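Local atomic coordinates of alpha-L-rhamnosidase (Klebsiella oxytoca, PDB entry 4XHC), a protein that hydrolyses terminal alpha-L-rhamnose residues from rhamnosides as a glycoside hydrolase of family 78, and binds alpha-L-rhamnose in its pocket. Residues A[37-42]-A[326-331]; A[287-290]-A[296-299]; A[412-417]-A[424-429]. All coordinates share one frame; numbering follows the deposited sequence.

Contact 1 (A[37-42]-A[326-331]); sequences PNFLRT and RELWPT
An N-terminal helix, 37-45, rests through the ring of Phe-39 on helix 322-340 of the (alpha/alpha)6 barrel that forms the catalytic domain of family 78 rhamnosidases. The two short segments run at 127° to each other with their axes 12.5 Å apart at closest, a separation wide enough that a large side chain has to span it. Phenylalanine suits the task: with CG anti to the carbonyl carbon (chi1 -64°) its ring reaches across to Glu-327, Leu-328 and Thr-331. Methyl CD2 of Leu-328 sits over the middle of one ring face, 4.1 Å from the centroid of the Phe-39 ring and 9° off its normal, a CH-pi contact. Glu-327 passes alongside in the opposite direction; its CG, set anti to the backbone N, comes to 3.7 Å from CE1 of Phe-39, so the methylene part does the touching. The carboxylate beyond it is bound elsewhere, OE1 sharing a hydrogen bond with the hydroxyl of Tyr-272 on helix 264-276. On the other side of CZ, Thr-331 OG1 approaches CE2 of Phe-39 obliquely at 4.3 Å. Leu-328 also packs against Tyr-272, Ala-275 and Leu-312, which ties the ring's methyl partner into the barrel. No hydrogen bond joins the two segments, so their mutual attachment rests on dispersion and CH-pi contact around one aromatic ring, with the glutamate's charge directed to the tyrosine.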
loop_
_atom_site.group_PDB
_atom_site.type_symbol
_atom_site.label_atom_id
_atom_site.label_comp_id
_atom_site.label_asym_id
_atom_site.label_seq_id
_atom_site.Cartn_x
_atom_site.Cartn_y
_atom_site.Cartn_z
ATOM N N PRO A 37 10.332 -17.208 -33.238
ATOM C CA PRO A 37 8.891 -17.344 -32.985
ATOM C C PRO A 37 8.404 -18.789 -32.869
ATOM O O PRO A 37 7.531 -19.077 -32.051
ATOM C CB PRO A 37 8.248 -16.652 -34.194
ATOM C CG PRO A 37 9.288 -15.711 -34.694
ATOM C CD PRO A 37 10.601 -16.389 -34.434
ATOM N N ASN A 38 8.957 -19.677 -33.691
ATOM C CA ASN A 38 8.586 -21.099 -33.677
ATOM C C ASN A 38 8.822 -21.751 -32.302
ATOM O O ASN A 38 7.918 -22.389 -31.749
ATOM C CB ASN A 38 9.283 -21.882 -34.822
ATOM C CG ASN A 38 10.752 -21.472 -35.041
ATOM O OD1 ASN A 38 11.055 -20.341 -35.455
ATOM N ND2 ASN A 38 11.670 -22.404 -34.783
ATOM N N PHE A 39 10.016 -21.565 -31.741
ATOM C CA PHE A 39 10.337 -22.128 -30.432
ATOM C C PHE A 39 9.451 -21.541 -29.331
ATOM O O PHE A 39 9.058 -22.258 -28.411
ATOM C CB PHE A 39 11.816 -21.917 -30.055
ATOM C CG PHE A 39 12.810 -22.631 -30.950
ATOM C CD1 PHE A 39 12.441 -23.704 -31.763
ATOM C CD2 PHE A 39 14.144 -22.238 -30.948
ATOM C CE1 PHE A 39 13.378 -24.341 -32.569
ATOM C CE2 PHE A 39 15.077 -22.873 -31.751
ATOM C CZ PHE A 39 14.696 -23.923 -32.562
ATOM N N LEU A 40 9.137 -20.251 -29.421
ATOM C CA LEU A 40 8.333 -19.600 -28.390
ATOM C C LEU A 40 6.872 -20.042 -28.400
ATOM O O LEU A 40 6.244 -20.084 -27.342
ATOM C CB LEU A 40 8.412 -18.080 -28.505
ATOM C CG LEU A 40 9.794 -17.479 -28.251
ATOM C CD1 LEU A 40 9.769 -15.987 -28.540
ATOM C CD2 LEU A 40 10.282 -17.750 -26.831
ATOM N N ARG A 41 6.330 -20.355 -29.580
ATOM C CA ARG A 41 4.957 -20.869 -29.687
ATOM C C ARG A 41 4.837 -22.258 -29.061
ATOM O O ARG A 41 3.820 -22.580 -28.455
ATOM C CB ARG A 41 4.469 -20.894 -31.146
ATOM C CG ARG A 41 4.107 -19.520 -31.713
ATOM C CD ARG A 41 3.364 -19.611 -33.043
ATOM N NE ARG A 41 4.008 -20.557 -33.963
ATOM C CZ ARG A 41 4.903 -20.250 -34.908
ATOM N NH1 ARG A 41 5.292 -18.991 -35.117
ATOM N NH2 ARG A 41 5.417 -21.219 -35.662
ATOM N N THR A 42 5.881 -23.066 -29.190
ATOM C CA THR A 42 5.928 -24.369 -28.529
ATOM C C THR A 42 5.946 -24.223 -26.998
ATOM O O THR A 42 5.250 -24.948 -26.286
ATOM C CB THR A 42 7.157 -25.170 -29.002
ATOM O OG1 THR A 42 7.094 -25.321 -30.420
ATOM C CG2 THR A 42 7.213 -26.550 -28.355
ATOM N N ARG A 326 16.210 -33.349 -31.261
ATOM C CA ARG A 326 16.679 -33.038 -32.610
ATOM C C ARG A 326 16.463 -31.567 -32.965
ATOM O O ARG A 326 17.316 -30.955 -33.584
ATOM C CB ARG A 326 15.990 -33.934 -33.652
ATOM C CG ARG A 326 16.313 -33.595 -35.107
ATOM C CD ARG A 326 15.624 -34.551 -36.066
ATOM N NE ARG A 326 16.246 -35.876 -36.032
ATOM C CZ ARG A 326 15.734 -36.978 -35.465
ATOM N NH1 ARG A 326 14.546 -36.974 -34.855
ATOM N NH2 ARG A 326 16.433 -38.113 -35.521
ATOM N N GLU A 327 15.320 -31.006 -32.594
ATOM C CA GLU A 327 15.019 -29.614 -32.933
ATOM C C GLU A 327 15.947 -28.637 -32.198
ATOM O O GLU A 327 16.386 -27.637 -32.765
ATOM C CB GLU A 327 13.543 -29.297 -32.640
ATOM C CG GLU A 327 13.062 -27.994 -33.277
ATOM C CD GLU A 327 11.548 -27.827 -33.275
ATOM O OE1 GLU A 327 10.951 -27.691 -32.180
ATOM O OE2 GLU A 327 10.958 -27.793 -34.377
ATOM N N LEU A 328 16.271 -28.950 -30.949
ATOM C CA LEU A 328 17.060 -28.054 -30.122
ATOM C C LEU A 328 18.564 -28.327 -30.123
ATOM O O LEU A 328 19.321 -27.571 -29.509
ATOM C CB LEU A 328 16.531 -28.087 -28.680
ATOM C CG LEU A 328 15.117 -27.523 -28.490
ATOM C CD1 LEU A 328 14.766 -27.452 -27.012
ATOM C CD2 LEU A 328 14.978 -26.148 -29.128
ATOM N N TRP A 329 18.997 -29.392 -30.796
ATOM C CA TRP A 329 20.420 -29.735 -30.862
ATOM C C TRP A 329 21.294 -28.573 -31.372
ATOM O O TRP A 329 22.316 -28.273 -30.763
ATOM C CB TRP A 329 20.635 -31.012 -31.684
ATOM C CG TRP A 329 22.026 -31.179 -32.236
ATOM C CD1 TRP A 329 22.384 -31.212 -33.550
ATOM C CD2 TRP A 329 23.237 -31.331 -31.483
ATOM N NE1 TRP A 329 23.742 -31.371 -33.663
ATOM C CE2 TRP A 329 24.288 -31.447 -32.409
ATOM C CE3 TRP A 329 23.532 -31.369 -30.116
ATOM C CZ2 TRP A 329 25.613 -31.610 -32.018
ATOM C CZ3 TRP A 329 24.850 -31.522 -29.727
ATOM C CH2 TRP A 329 25.876 -31.641 -30.676
ATOM N N PRO A 330 20.904 -27.917 -32.481
ATOM C CA PRO A 330 21.692 -26.759 -32.924
ATOM C C PRO A 330 21.930 -25.700 -31.850
ATOM O O PRO A 330 23.018 -25.138 -31.793
ATOM C CB PRO A 330 20.861 -26.196 -34.080
ATOM C CG PRO A 330 20.167 -27.391 -34.654
ATOM C CD PRO A 330 19.909 -28.325 -33.498
ATOM N N THR A 331 20.938 -25.429 -31.004
ATOM C CA THR A 331 21.141 -24.505 -29.884
ATOM C C THR A 331 22.252 -25.039 -28.951
ATOM O O THR A 331 23.175 -24.304 -28.591
ATOM C CB THR A 331 19.828 -24.235 -29.090
ATOM O OG1 THR A 331 18.880 -23.554 -29.915
ATOM C CG2 THR A 331 20.078 -23.350 -27.877
#

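Contact 2 (A[287-290]-A[296-299]); sequences NVFV and ADDT
Asn-287 and Asp-297 join strand 287-289 to the chain leaving strand 295-296 by two hydrogen bonds. The amide N of Asp-297 donates to O of Asn-287 at 3.0 Å, nearly straight at 166°. A second bond runs between the side chains, from ND2 of Asn-287 to OD2 of Asp-297 at 3.2 Å; OD2 lies close to the amide plane of Asn-287, and the N-H meets it on its anti side, somewhat out of the carboxylate plane. CG of Asp-297, anti to its backbone N (chi1 -161°), turns the carboxylate toward Asn-287. OD2 of Asp-297 also accepts from OG1 of Thr-299 at 2.8 Å, from the opposite face. Asparagine serves both ways, because its OD1 accepts from NE of Arg-244. Main-chain O of Asp-297 accepts from Ser-285 OG, and N of Ala-296 bonds to His-277 ND1. OD1 of Asp-297 lies in the ring plane of Phe-289, 3.5 Å from CE2, where the slightly positive ring edge probably suits the anion. Pro-118 of the second subunit packs on Phe-289. Val-288 and Ala-296, small and apolar, form an antiparallel non-hydrogen-bonded pair in a three-stranded sheet, with 287-289 between 245-246 and 295-296, and Val-288 packs on Phe-274 of helix 264-276.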
loop_
_atom_site.group_PDB
_atom_site.type_symbol
_atom_site.label_atom_id
_atom_site.label_comp_id
_atom_site.label_asym_id
_atom_site.label_seq_id
_atom_site.Cartn_x
_atom_site.Cartn_y
_atom_site.Cartn_z
ATOM N N ASN A 287 19.212 -16.409 -17.511
ATOM C CA ASN A 287 17.828 -16.484 -17.029
ATOM C C ASN A 287 16.824 -15.825 -17.978
ATOM O O ASN A 287 17.193 -14.983 -18.809
ATOM C CB ASN A 287 17.724 -15.836 -15.654
ATOM C CG ASN A 287 18.089 -14.371 -15.680
ATOM O OD1 ASN A 287 17.234 -13.524 -15.835
ATOM N ND2 ASN A 287 19.366 -14.071 -15.545
ATOM N N VAL A 288 15.552 -16.196 -17.824
ATOM C CA VAL A 288 14.491 -15.730 -18.708
ATOM C C VAL A 288 13.311 -15.164 -17.912
ATOM O O VAL A 288 12.876 -15.755 -16.921
ATOM C CB VAL A 288 14.005 -16.881 -19.604
ATOM C CG1 VAL A 288 12.878 -16.434 -20.515
ATOM C CG2 VAL A 288 15.145 -17.399 -20.449
ATOM N N PHE A 289 12.802 -14.015 -18.348
ATOM C CA PHE A 289 11.563 -13.461 -17.813
ATOM C C PHE A 289 10.394 -13.956 -18.657
ATOM O O PHE A 289 10.562 -14.250 -19.840
ATOM C CB PHE A 289 11.604 -11.927 -17.846
ATOM C CG PHE A 289 12.728 -11.329 -17.043
ATOM C CD1 PHE A 289 12.541 -10.985 -15.718
ATOM C CD2 PHE A 289 13.975 -11.125 -17.614
ATOM C CE1 PHE A 289 13.577 -10.448 -14.976
ATOM C CE2 PHE A 289 15.015 -10.592 -16.878
ATOM C CZ PHE A 289 14.818 -10.251 -15.556
ATOM N N VAL A 290 9.210 -14.050 -18.056
ATOM C CA VAL A 290 7.996 -14.430 -18.809
ATOM C C VAL A 290 6.808 -13.501 -18.539
ATOM O O VAL A 290 5.660 -13.858 -18.817
ATOM C CB VAL A 290 7.577 -15.890 -18.532
ATOM C CG1 VAL A 290 8.659 -16.850 -18.986
ATOM C CG2 VAL A 290 7.254 -16.104 -17.056
ATOM N N ALA A 296 14.496 -12.541 -22.501
ATOM C CA ALA A 296 15.667 -13.202 -21.971
ATOM C C ALA A 296 16.588 -12.118 -21.443
ATOM O O ALA A 296 16.694 -11.029 -22.021
ATOM C CB ALA A 296 16.355 -14.004 -23.059
ATOM N N ASP A 297 17.247 -12.408 -20.336
ATOM C CA ASP A 297 18.019 -11.390 -19.652
ATOM C C ASP A 297 19.261 -11.056 -20.456
ATOM O O ASP A 297 19.684 -11.846 -21.300
ATOM C CB ASP A 297 18.383 -11.875 -18.243
ATOM C CG ASP A 297 18.775 -10.737 -17.299
ATOM O OD1 ASP A 297 18.355 -9.574 -17.505
ATOM O OD2 ASP A 297 19.518 -11.021 -16.339
ATOM N N ASP A 298 19.835 -9.884 -20.202
ATOM C CA ASP A 298 21.139 -9.518 -20.761
ATOM C C ASP A 298 22.310 -9.938 -19.843
ATOM O O ASP A 298 23.317 -9.249 -19.765
ATOM C CB ASP A 298 21.189 -8.018 -21.077
ATOM C CG ASP A 298 21.018 -7.143 -19.844
ATOM O OD1 ASP A 298 21.045 -7.653 -18.702
ATOM O OD2 ASP A 298 20.864 -5.922 -20.022
ATOM N N THR A 299 22.172 -11.076 -19.168
ATOM C CA THR A 299 23.205 -11.615 -18.283
ATOM C C THR A 299 23.644 -12.938 -18.866
ATOM O O THR A 299 22.812 -13.808 -19.112
ATOM C CB THR A 299 22.646 -11.861 -16.868
ATOM O OG1 THR A 299 22.262 -10.614 -16.289
ATOM C CG2 THR A 299 23.672 -12.535 -15.966
#

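Contact 3 (A[412-417]-A[424-429]); sequences LWDPQQ and ARRQVS
An Asx turn at the end of strand 413-414, where the hairpin to strand 419-420 begins, faces the loop that leads into helix 430-438. Asp-414 OD1 accepts from the backbone N of Gln-416 at 3.3 Å, the bond that defines the turn, and also from NE2 of Gln-416 at 3.0 Å, this bond using the syn lone pair of OD1 and lying in the amide plane of Gln-416. OD2 of Asp-414 accepts from NE2 of Gln-417 at 2.9 Å on its anti side, 27° out of the carboxylate plane. Three N-H groups thus grip the carboxylate and restrict its rotation. Across the contact it meets Arg-426 at about a right angle to that side chain: OD2 of Asp-414 lies 3.7 Å from NH2 of Arg-426, at the guanidinium edge and near its plane, a long salt bridge. The arginine reaches it by bending at chi3 (67°). Next to this pair the end of Gln-417 rests against Val-428, its OE1 3.7 Å from CG2 of the valine. Val-428 also touches Phe-419 of the hairpin with its apolar side chain. An Asx turn of this kind ends the first strand of the short beta-hairpin that links helices 391-412 and 430-438.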
loop_
_atom_site.group_PDB
_atom_site.type_symbol
_atom_site.label_atom_id
_atom_site.label_comp_id
_atom_site.label_asym_id
_atom_site.label_seq_id
_atom_site.Cartn_x
_atom_site.Cartn_y
_atom_site.Cartn_z
ATOM N N LEU A 412 47.112 -27.424 -14.578
ATOM C CA LEU A 412 46.399 -27.226 -13.310
ATOM C C LEU A 412 46.726 -28.205 -12.165
ATOM O O LEU A 412 46.553 -27.861 -10.998
ATOM C CB LEU A 412 44.889 -27.239 -13.556
ATOM C CG LEU A 412 44.355 -26.354 -14.681
ATOM C CD1 LEU A 412 42.840 -26.476 -14.767
ATOM C CD2 LEU A 412 44.773 -24.907 -14.474
ATOM N N TRP A 413 47.182 -29.408 -12.471
ATOM C CA TRP A 413 47.438 -30.386 -11.416
ATOM C C TRP A 413 48.727 -30.060 -10.656
ATOM O O TRP A 413 49.760 -29.793 -11.269
ATOM C CB TRP A 413 47.502 -31.789 -12.017
ATOM C CG TRP A 413 47.780 -32.864 -11.037
ATOM C CD1 TRP A 413 48.871 -33.668 -11.011
ATOM C CD2 TRP A 413 46.954 -33.264 -9.930
ATOM N NE1 TRP A 413 48.787 -34.548 -9.960
ATOM C CE2 TRP A 413 47.620 -34.330 -9.282
ATOM C CE3 TRP A 413 45.717 -32.836 -9.430
ATOM C CZ2 TRP A 413 47.097 -34.974 -8.154
ATOM C CZ3 TRP A 413 45.192 -33.479 -8.303
ATOM C CH2 TRP A 413 45.889 -34.539 -7.679
ATOM N N ASP A 414 48.653 -30.073 -9.323
ATOM C CA ASP A 414 49.836 -29.909 -8.453
ATOM C C ASP A 414 50.039 -31.154 -7.577
ATOM O O ASP A 414 49.377 -31.312 -6.542
ATOM C CB ASP A 414 49.713 -28.665 -7.564
ATOM C CG ASP A 414 50.960 -28.411 -6.714
ATOM O OD1 ASP A 414 51.969 -29.143 -6.812
ATOM O OD2 ASP A 414 50.941 -27.454 -5.938
ATOM N N PRO A 415 50.966 -32.030 -7.987
ATOM C CA PRO A 415 51.269 -33.296 -7.318
ATOM C C PRO A 415 51.645 -33.173 -5.857
ATOM O O PRO A 415 51.325 -34.063 -5.087
ATOM C CB PRO A 415 52.487 -33.826 -8.085
ATOM C CG PRO A 415 52.451 -33.139 -9.399
ATOM C CD PRO A 415 51.818 -31.806 -9.165
ATOM N N GLN A 416 52.343 -32.103 -5.492
ATOM C CA GLN A 416 52.808 -31.932 -4.118
ATOM C C GLN A 416 51.655 -31.663 -3.172
ATOM O O GLN A 416 51.688 -32.089 -2.028
ATOM C CB GLN A 416 53.810 -30.794 -4.007
ATOM C CG GLN A 416 55.058 -31.013 -4.839
ATOM C CD GLN A 416 55.680 -29.709 -5.290
ATOM O OE1 GLN A 416 56.866 -29.456 -5.052
ATOM N NE2 GLN A 416 54.878 -28.866 -5.940
ATOM N N GLN A 417 50.639 -30.957 -3.654
ATOM C CA GLN A 417 49.437 -30.666 -2.857
ATOM C C GLN A 417 48.308 -31.690 -3.057
ATOM O O GLN A 417 47.432 -31.809 -2.205
ATOM C CB GLN A 417 48.909 -29.272 -3.188
ATOM C CG GLN A 417 49.784 -28.136 -2.677
ATOM C CD GLN A 417 49.111 -26.793 -2.817
ATOM O OE1 GLN A 417 48.528 -26.282 -1.858
ATOM N NE2 GLN A 417 49.125 -26.242 -4.027
ATOM N N ALA A 424 46.301 -17.346 -11.907
ATOM C CA ALA A 424 47.705 -16.940 -11.807
ATOM C C ALA A 424 48.300 -17.053 -10.403
ATOM O O ALA A 424 49.490 -17.281 -10.275
ATOM C CB ALA A 424 47.881 -15.524 -12.332
ATOM N N ARG A 425 47.497 -16.910 -9.357
ATOM C CA ARG A 425 48.009 -17.078 -7.989
ATOM C C ARG A 425 47.821 -18.513 -7.424
ATOM O O ARG A 425 48.012 -18.753 -6.233
ATOM C CB ARG A 425 47.405 -16.018 -7.067
ATOM C CG ARG A 425 48.242 -14.757 -6.993
ATOM C CD ARG A 425 47.428 -13.539 -6.560
ATOM N NE ARG A 425 46.515 -13.825 -5.429
ATOM C CZ ARG A 425 46.898 -13.965 -4.154
ATOM N NH1 ARG A 425 48.187 -13.880 -3.820
ATOM N NH2 ARG A 425 45.989 -14.201 -3.210
ATOM N N ARG A 426 47.456 -19.460 -8.285
ATOM C CA ARG A 426 47.458 -20.893 -7.946
ATOM C C ARG A 426 46.656 -21.211 -6.691
ATOM O O ARG A 426 47.128 -21.899 -5.778
ATOM C CB ARG A 426 48.898 -21.431 -7.827
ATOM C CG ARG A 426 49.705 -21.355 -9.120
ATOM C CD ARG A 426 51.155 -21.767 -8.913
ATOM N NE ARG A 426 51.260 -23.187 -8.573
ATOM C CZ ARG A 426 51.189 -24.193 -9.445
ATOM N NH1 ARG A 426 51.019 -23.960 -10.746
ATOM N NH2 ARG A 426 51.280 -25.447 -9.006
ATOM N N GLN A 427 45.429 -20.713 -6.680
ATOM C CA GLN A 427 44.497 -20.911 -5.567
ATOM C C GLN A 427 43.984 -22.341 -5.512
ATOM O O GLN A 427 43.727 -22.936 -6.548
ATOM C CB GLN A 427 43.297 -19.974 -5.724
ATOM C CG GLN A 427 42.398 -19.888 -4.503
ATOM C CD GLN A 427 41.055 -19.248 -4.803
ATOM O OE1 GLN A 427 40.245 -19.801 -5.536
ATOM N NE2 GLN A 427 40.814 -18.085 -4.233
ATOM N N VAL A 428 43.808 -22.850 -4.291
ATOM C CA VAL A 428 43.243 -24.172 -4.036
ATOM C C VAL A 428 41.841 -24.047 -3.420
ATOM O O VAL A 428 41.681 -23.581 -2.275
ATOM C CB VAL A 428 44.144 -24.972 -3.077
ATOM C CG1 VAL A 428 43.604 -26.382 -2.878
ATOM C CG2 VAL A 428 45.566 -25.028 -3.609
ATOM N N SER A 429 40.834 -24.478 -4.174
ATOM C CA SER A 429 39.436 -24.381 -3.744
ATOM C C SER A 429 38.770 -25.748 -3.746
ATOM O O SER A 429 39.294 -26.695 -4.329
ATOM C CB SER A 429 38.660 -23.445 -4.676
ATOM O OG SER A 429 38.558 -23.960 -6.004
#

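All three contacts involve the catalytic domain, in different parts of it. Contacts 1 and 2 are neighbours on the same side of the chain's centre: their centres lie about 17 Å apart and their nearest atoms about 7 Å, and helix 264-276 touches both, at Leu-328 and Val-288. In sequence, contact 2 is nested in the chain between the two segments of contact 1. Contact 2 comes nearest the ligand, with the side chain of Asn-287 about 7 Å from the bound rhamnose and Thr-299 packed on Trp-355 of the sugar pocket. Contact 3 follows in series and stands apart, its centre about 41 Å from that of contact 1 and 35 Å from that of contact 2.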